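Local coordinates for protein TRAP dicarboxylate transporter-DctP subunit (Desulfovibrio salexigens, PDB 4N6D) that probably captures an organic acid in the periplasm, as the solute-binding subunit of a TRAP dicarboxylate transporter, and presents it to the membrane components, at residues S116-S119 and A120-L124; K303-P306 and L307-W311; E330-R333 and I334-E337. All coordinates share one frame; numbering follows the deposited sequence.

How the contacts relate
All three contacts are local, each a continuous stretch of one helix that closes no more than a helical turn, and they follow one another along the chain without nesting or crossing. Contact 1 comes first, at the start of helix 117-131. Contact 2 lies much later, in the middle of helix 294-317, and contact 3 belongs to the next helix, 322-337. The chain nevertheless brings contact 3 back against contact 1: their centres are about 9 Å apart, Glu337 probably accepts a hydrogen bond from Ser119, and Tyr336 packs on Leu122. Contact 2 stands about 20 Å from both, centre to centre, where helix 294-317 meets helix 173-181.

Contact 1 of 3, residues S116-S119 and A120-L124; sequences SSTS and ASLAL
The first turns of helix 117-131 are wound by i to i+4 backbone bonds from the amides of Ala120, Ser121, Leu122 and Ala123 to the carbonyls of Ser116, Ser117, Thr118 and Ser119, the last of them 3.0 Å from Ala123 N to Ser119 O. Ser121 adds a second grip on the same turn. Ser121 OG donates to Ser117 O at 2.8 Å, and because the backbone amide of Ser121 reaches that oxygen too, one carbonyl takes two donors from opposite faces of its plane. The hydroxyl stands 40° out of that plane, a place it reaches because OG is turned beside its own backbone N (chi1 -68°). The same hydroxyl meets the backbone N of Ala146, while Ser117 OG, 3.7 Å from Ser121 OG, is bonded to Ala146 O; the two serines thus fasten the helix to the end of strand 139-146. Ser116 occupies the N-cap, with its OG 2.9 Å from Ser119 OG, which is also hydrogen-bonded to Glu337 of helix 322-337. Asp271 of the long helix 249-285 lies against this N-terminal end, accepting from Ser117 N with OD1 and bonding Thr118 OG1 with OD2; a carboxylate so placed would probably be stabilised by the helix dipole. In a family 7 solute-binding protein of the periplasmic binding protein clan, this helix start is thereby joined to both strand and helix. On another side of the turn, Thr118 and Leu122 run side by side and point the same way, with Thr118 CG2 4.2 Å from Leu122 CD1. The methyl arrives there because it is anti to the threonine N, which leaves OG1 turned to Asp271. Ala120 packs on Ala146, and Ala123 on Leu332.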
loop_
_atom_site.group_PDB
_atom_site.type_symbol
_atom_site.label_atom_id
_atom_site.label_comp_id
_atom_site.label_asym_id
_atom_site.label_seq_id
_atom_site.Cartn_x
_atom_site.Cartn_y
_atom_site.Cartn_z
ATOM N N SER A 116 6.463 3.730 -7.057
ATOM C CA SER A 116 6.597 2.276 -7.035
ATOM C C SER A 116 6.344 1.759 -5.635
ATOM O O SER A 116 6.469 2.507 -4.658
ATOM C CB SER A 116 7.985 1.813 -7.506
ATOM O OG SER A 116 8.980 2.075 -6.531
ATOM N N SER A 117 5.994 0.477 -5.556
ATOM C CA SER A 117 5.819 -0.212 -4.286
ATOM C C SER A 117 7.146 -0.346 -3.552
ATOM O O SER A 117 7.202 -0.205 -2.332
ATOM C CB SER A 117 5.232 -1.594 -4.546
ATOM O OG SER A 117 5.065 -2.310 -3.317
ATOM N N THR A 118 8.215 -0.589 -4.320
ATOM C CA THR A 118 9.532 -0.781 -3.746
ATOM C C THR A 118 9.983 0.450 -2.979
ATOM O O THR A 118 10.407 0.336 -1.826
ATOM C CB THR A 118 10.585 -1.156 -4.806
ATOM O OG1 THR A 118 10.224 -2.392 -5.423
ATOM C CG2 THR A 118 11.949 -1.340 -4.182
ATOM N N SER A 119 9.888 1.626 -3.606
ATOM C CA SER A 119 10.362 2.830 -2.977
ATOM C C SER A 119 9.480 3.243 -1.807
ATOM O O SER A 119 9.967 3.693 -0.792
ATOM C CB SER A 119 10.485 3.987 -3.975
ATOM O OG SER A 119 9.243 4.234 -4.599
ATOM N N ALA A 120 8.172 3.066 -1.949
ATOM C CA ALA A 120 7.276 3.406 -0.870
ATOM C C ALA A 120 7.478 2.451 0.294
ATOM O O ALA A 120 7.407 2.869 1.444
ATOM C CB ALA A 120 5.834 3.371 -1.349
ATOM N N SER A 121 7.708 1.172 0.003
ATOM C CA SER A 121 7.847 0.183 1.088
ATOM C C SER A 121 9.102 0.476 1.906
ATOM O O SER A 121 9.079 0.467 3.148
ATOM C CB SER A 121 7.925 -1.244 0.534
ATOM O OG SER A 121 6.689 -1.641 -0.038
ATOM N N LEU A 122 10.201 0.725 1.209
ATOM C CA LEU A 122 11.454 0.968 1.899
ATOM C C LEU A 122 11.417 2.310 2.626
ATOM O O LEU A 122 11.948 2.409 3.737
ATOM C CB LEU A 122 12.638 0.905 0.940
ATOM C CG LEU A 122 13.051 -0.520 0.574
ATOM C CD1 LEU A 122 13.962 -0.510 -0.602
ATOM C CD2 LEU A 122 13.677 -1.178 1.816
ATOM N N ALA A 123 10.799 3.329 2.016
ATOM C CA ALA A 123 10.688 4.619 2.697
ATOM C C ALA A 123 9.841 4.492 3.958
ATOM O O ALA A 123 10.173 5.062 4.998
ATOM C CB ALA A 123 10.122 5.707 1.776
ATOM N N LEU A 124 8.750 3.729 3.879
ATOM C CA LEU A 124 7.888 3.516 5.044
ATOM C C LEU A 124 8.639 2.846 6.202
ATOM O O LEU A 124 8.530 3.284 7.368
ATOM C CB LEU A 124 6.664 2.695 4.637
ATOM C CG LEU A 124 5.667 2.278 5.719
ATOM C CD1 LEU A 124 5.000 3.450 6.423
ATOM C CD2 LEU A 124 4.679 1.386 5.054
#

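Contact 2 of 3, residues K303-P306 and L307-W311; sequences KTLP and LIEDW
Leu305 O is the acceptor shared by two residues of the following turn: Glu309 N donates at 3.0 Å, and Ile308 N makes a weak bond bent to 124° at the hydrogen. Thr304 O is satisfied differently, by Leu307 N at 2.9 Å, an i to i+3 bond whose donor stands 48° out of the carbonyl plane. Spacing of four residues is already restored at Leu305 O and continues at Pro306 O, which accepts from Asp310 N. These changes surround a proline kink inside helix 294-317: Pro306 N has no hydrogen to give to the turn before. Thr304 OG1 turns back along the helix to Ile300 O, with a weak bond to Lys301 O. Of the two acids, Glu309 forms a salt bridge with Lys312 and Asp310 one with Lys314, both further along the same helix. The apolar part of the contact belongs to Leu305. With CG anti to the backbone N (chi1 -168°), Leu305 CD1 comes within 4.1 Å of Ile308 CB, the two side chains crossing at about a right angle, and Leu305 CD1 also lies 3.9 Å from Glu309 OE2. Glu309 CG, turned beside its own backbone N, lies 3.4 Å from Leu305 O, and the bend at chi2 brings OE2 over to the leucine. Leu307 CB sits 3.5 Å from Thr304 O, and both residues pack on Ile178 of helix 173-181.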
loop_
_atom_site.group_PDB
_atom_site.type_symbol
_atom_site.label_atom_id
_atom_site.label_comp_id
_atom_site.label_asym_id
_atom_site.label_seq_id
_atom_site.Cartn_x
_atom_site.Cartn_y
_atom_site.Cartn_z
ATOM N N LYS A 303 -4.545 20.983 -6.204
ATOM C CA LYS A 303 -5.933 20.721 -5.840
ATOM C C LYS A 303 -6.037 19.758 -4.685
ATOM O O LYS A 303 -7.077 19.694 -4.029
ATOM C CB LYS A 303 -6.718 20.197 -7.052
ATOM C CG LYS A 303 -6.994 21.300 -8.093
ATOM C CD LYS A 303 -7.416 20.706 -9.437
ATOM C CE LYS A 303 -7.707 21.759 -10.503
ATOM N NZ LYS A 303 -9.000 22.497 -10.294
ATOM N N THR A 304 -4.971 19.001 -4.434
ATOM C CA THR A 304 -5.029 17.964 -3.403
ATOM C C THR A 304 -4.218 18.380 -2.162
ATOM O O THR A 304 -4.160 17.659 -1.179
ATOM C CB THR A 304 -4.611 16.550 -3.920
ATOM O OG1 THR A 304 -3.267 16.548 -4.397
ATOM C CG2 THR A 304 -5.532 16.077 -5.028
ATOM N N LEU A 305 -3.624 19.563 -2.199
ATOM C CA LEU A 305 -2.882 20.054 -1.030
ATOM C C LEU A 305 -3.727 20.066 0.270
ATOM O O LEU A 305 -3.200 19.760 1.340
ATOM C CB LEU A 305 -2.269 21.430 -1.317
ATOM C CG LEU A 305 -1.239 21.943 -0.302
ATOM C CD1 LEU A 305 -0.164 20.898 0.012
ATOM C CD2 LEU A 305 -0.594 23.201 -0.834
ATOM N N PRO A 306 -5.037 20.360 0.190
ATOM C CA PRO A 306 -5.864 20.274 1.406
ATOM C C PRO A 306 -5.822 18.913 2.121
ATOM O O PRO A 306 -6.005 18.872 3.347
ATOM C CB PRO A 306 -7.268 20.588 0.906
ATOM C CG PRO A 306 -7.029 21.448 -0.327
ATOM C CD PRO A 306 -5.784 20.923 -0.957
ATOM N N LEU A 307 -5.584 17.817 1.396
ATOM C CA LEU A 307 -5.550 16.504 2.048
ATOM C C LEU A 307 -4.301 16.427 2.928
ATOM O O LEU A 307 -4.330 15.848 3.996
ATOM C CB LEU A 307 -5.542 15.370 1.021
ATOM C CG LEU A 307 -6.807 15.324 0.165
ATOM C CD1 LEU A 307 -6.718 14.251 -0.924
ATOM C CD2 LEU A 307 -8.037 15.068 1.038
ATOM N N ILE A 308 -3.228 17.054 2.477
ATOM C CA ILE A 308 -1.986 17.086 3.229
ATOM C C ILE A 308 -2.187 17.982 4.440
ATOM O O ILE A 308 -1.778 17.662 5.570
ATOM C CB ILE A 308 -0.822 17.650 2.383
ATOM C CG1 ILE A 308 -0.700 16.926 1.045
ATOM C CG2 ILE A 308 0.456 17.597 3.184
ATOM C CD1 ILE A 308 -0.528 15.504 1.157
ATOM N N GLU A 309 -2.846 19.119 4.224
ATOM C CA GLU A 309 -3.080 20.045 5.337
ATOM C C GLU A 309 -3.964 19.414 6.425
ATOM O O GLU A 309 -3.701 19.620 7.609
ATOM C CB GLU A 309 -3.680 21.351 4.827
ATOM C CG GLU A 309 -2.801 22.059 3.788
ATOM C CD GLU A 309 -1.423 22.464 4.302
ATOM O OE1 GLU A 309 -1.272 22.626 5.517
ATOM O OE2 GLU A 309 -0.480 22.596 3.475
ATOM N N ASP A 310 -4.976 18.637 6.023
ATOM C CA ASP A 310 -5.819 17.886 6.955
ATOM C C ASP A 310 -4.970 16.922 7.749
ATOM O O ASP A 310 -5.080 16.822 8.974
ATOM C CB ASP A 310 -6.893 17.126 6.178
ATOM C CG ASP A 310 -7.724 16.202 7.048
ATOM O OD1 ASP A 310 -8.348 16.674 8.029
ATOM O OD2 ASP A 310 -7.753 14.997 6.738
ATOM N N TRP A 311 -4.092 16.202 7.060
ATOM C CA TRP A 311 -3.264 15.229 7.757
ATOM C C TRP A 311 -2.359 15.915 8.778
ATOM O O TRP A 311 -2.196 15.436 9.901
ATOM C CB TRP A 311 -2.433 14.379 6.765
ATOM C CG TRP A 311 -1.526 13.446 7.505
ATOM C CD1 TRP A 311 -1.831 12.195 7.960
ATOM C CD2 TRP A 311 -0.198 13.715 7.935
ATOM N NE1 TRP A 311 -0.768 11.673 8.644
ATOM C CE2 TRP A 311 0.257 12.582 8.637
ATOM C CE3 TRP A 311 0.665 14.798 7.775
ATOM C CZ2 TRP A 311 1.527 12.513 9.199
ATOM C CZ3 TRP A 311 1.928 14.728 8.326
ATOM C CH2 TRP A 311 2.351 13.597 9.028
#

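Contact 3 of 3, residues E330-R333 and I334-E337; sequences EELR and IKYE
The guanidinium of Arg333 is met at its edge by two acids, the carboxylate of Glu330 and OE1 of Glu337, all near its plane. Glu330 is held side-on by two nitrogens: Arg333 NE reaches Glu330 OE1 at 2.9 Å in an almost straight bond, and Arg333 NH2 reaches Glu330 OE2 at 2.8 Å on the syn side. The carboxylate is tilted, NH2 lying 29° out of its plane and NE above it. Arg333 NH1 serves the next turn, 3.1 Å from Glu337 OE1, which it approaches from above the carboxylate plane; the two flat groups are 82° apart. Arg333 can reach both acids because its chain bends at chi3 (65°) after an extended start. The ring of Tyr336 carries Lys335 CG over the centre of one face, 4.1 Å above the plane. Ile334 crosses Glu330 obliquely, bringing CD1 to 3.6 Å from Glu330 OE2.

These turns belong to the C-terminal part of helix 322-337. Arg333 O takes Glu337 N at 2.8 Å and a weak second bond from Tyr336 N, while Leu332 O also accepts from Tyr336 N. Towards helix 117-131, Tyr336 OH and Lys335 NZ both meet Asp126.

Three bonds in or near the guanidinium plane should fix the rotation of Arg333. Glu337 OE1 also pairs with Lys339, whose NZ lies close to Arg333 NH1, and as partner of both cations probably offsets their mutual repulsion. Glu337 OE2 takes Ser119 OG and Thr115 N, so one carboxylate joins the salt-bridge network to the start of helix 117-131.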
loop_
_atom_site.group_PDB
_atom_site.type_symbol
_atom_site.label_atom_id
_atom_site.label_comp_id
_atom_site.label_asym_id
_atom_site.label_seq_id
_atom_site.Cartn_x
_atom_site.Cartn_y
_atom_site.Cartn_z
ATOM N N GLU A 330 9.964 12.978 1.930
ATOM C CA GLU A 330 10.478 13.347 0.598
ATOM C C GLU A 330 11.958 12.969 0.468
ATOM O O GLU A 330 12.424 12.551 -0.600
ATOM C CB GLU A 330 10.270 14.838 0.309
ATOM C CG GLU A 330 10.920 15.349 -0.986
ATOM C CD GLU A 330 10.299 14.825 -2.278
ATOM O OE1 GLU A 330 9.314 14.056 -2.249
ATOM O OE2 GLU A 330 10.800 15.230 -3.343
ATOM N N GLU A 331 12.704 13.146 1.547
ATOM C CA GLU A 331 14.111 12.772 1.539
ATOM C C GLU A 331 14.230 11.274 1.242
ATOM O O GLU A 331 15.075 10.863 0.448
ATOM C CB GLU A 331 14.782 13.129 2.870
ATOM C CG GLU A 331 16.248 12.651 2.983
ATOM C CD GLU A 331 16.938 13.054 4.267
ATOM O OE1 GLU A 331 16.245 13.421 5.239
ATOM O OE2 GLU A 331 18.197 13.024 4.299
ATOM N N LEU A 332 13.385 10.470 1.877
ATOM C CA LEU A 332 13.384 9.028 1.664
ATOM C C LEU A 332 12.911 8.661 0.254
ATOM O O LEU A 332 13.444 7.724 -0.350
ATOM C CB LEU A 332 12.528 8.333 2.733
ATOM C CG LEU A 332 13.134 8.428 4.134
ATOM C CD1 LEU A 332 12.100 7.994 5.156
ATOM C CD2 LEU A 332 14.385 7.564 4.253
ATOM N N ARG A 333 11.926 9.383 -0.279
ATOM C CA ARG A 333 11.482 9.134 -1.645
ATOM C C ARG A 333 12.652 9.311 -2.634
ATOM O O ARG A 333 12.892 8.481 -3.514
ATOM C CB ARG A 333 10.338 10.093 -2.042
ATOM C CG ARG A 333 9.686 9.702 -3.386
ATOM C CD ARG A 333 8.680 10.723 -3.902
ATOM N NE ARG A 333 9.341 11.971 -4.218
ATOM C CZ ARG A 333 10.039 12.203 -5.321
ATOM N NH1 ARG A 333 10.143 11.283 -6.275
ATOM N NH2 ARG A 333 10.622 13.380 -5.482
ATOM N N ILE A 334 13.347 10.436 -2.503
ATOM C CA ILE A 334 14.484 10.690 -3.373
ATOM C C ILE A 334 15.564 9.608 -3.196
ATOM O O ILE A 334 16.211 9.186 -4.163
ATOM C CB ILE A 334 15.050 12.086 -3.125
ATOM C CG1 ILE A 334 14.018 13.124 -3.525
ATOM C CG2 ILE A 334 16.310 12.321 -3.964
ATOM C CD1 ILE A 334 14.368 14.548 -3.111
ATOM N N LYS A 335 15.801 9.185 -1.964
ATOM C CA LYS A 335 16.791 8.131 -1.730
ATOM C C LYS A 335 16.491 6.866 -2.556
ATOM O O LYS A 335 17.402 6.216 -3.077
ATOM C CB LYS A 335 16.811 7.770 -0.236
ATOM C CG LYS A 335 17.752 6.642 0.165
ATOM C CD LYS A 335 17.599 6.436 1.684
ATOM C CE LYS A 335 18.437 5.308 2.249
ATOM N NZ LYS A 335 18.034 5.108 3.693
ATOM N N TYR A 336 15.219 6.507 -2.664
ATOM C CA TYR A 336 14.847 5.238 -3.276
ATOM C C TYR A 336 14.399 5.353 -4.723
ATOM O O TYR A 336 14.364 4.337 -5.443
ATOM C CB TYR A 336 13.786 4.518 -2.411
ATOM C CG TYR A 336 14.395 4.035 -1.116
ATOM C CD1 TYR A 336 15.378 3.069 -1.120
ATOM C CD2 TYR A 336 14.004 4.554 0.111
ATOM C CE1 TYR A 336 15.973 2.650 0.050
ATOM C CE2 TYR A 336 14.592 4.141 1.291
ATOM C CZ TYR A 336 15.577 3.178 1.254
ATOM O OH TYR A 336 16.164 2.750 2.419
ATOM N N GLU A 337 14.095 6.580 -5.162
ATOM C CA GLU A 337 13.613 6.809 -6.528
ATOM C C GLU A 337 14.489 7.740 -7.306
ATOM O O GLU A 337 14.674 7.546 -8.500
ATOM C CB GLU A 337 12.232 7.473 -6.570
ATOM C CG GLU A 337 11.188 6.817 -5.783
ATOM C CD GLU A 337 9.775 7.275 -6.125
ATOM O OE1 GLU A 337 9.564 8.264 -6.871
ATOM O OE2 GLU A 337 8.863 6.602 -5.628
#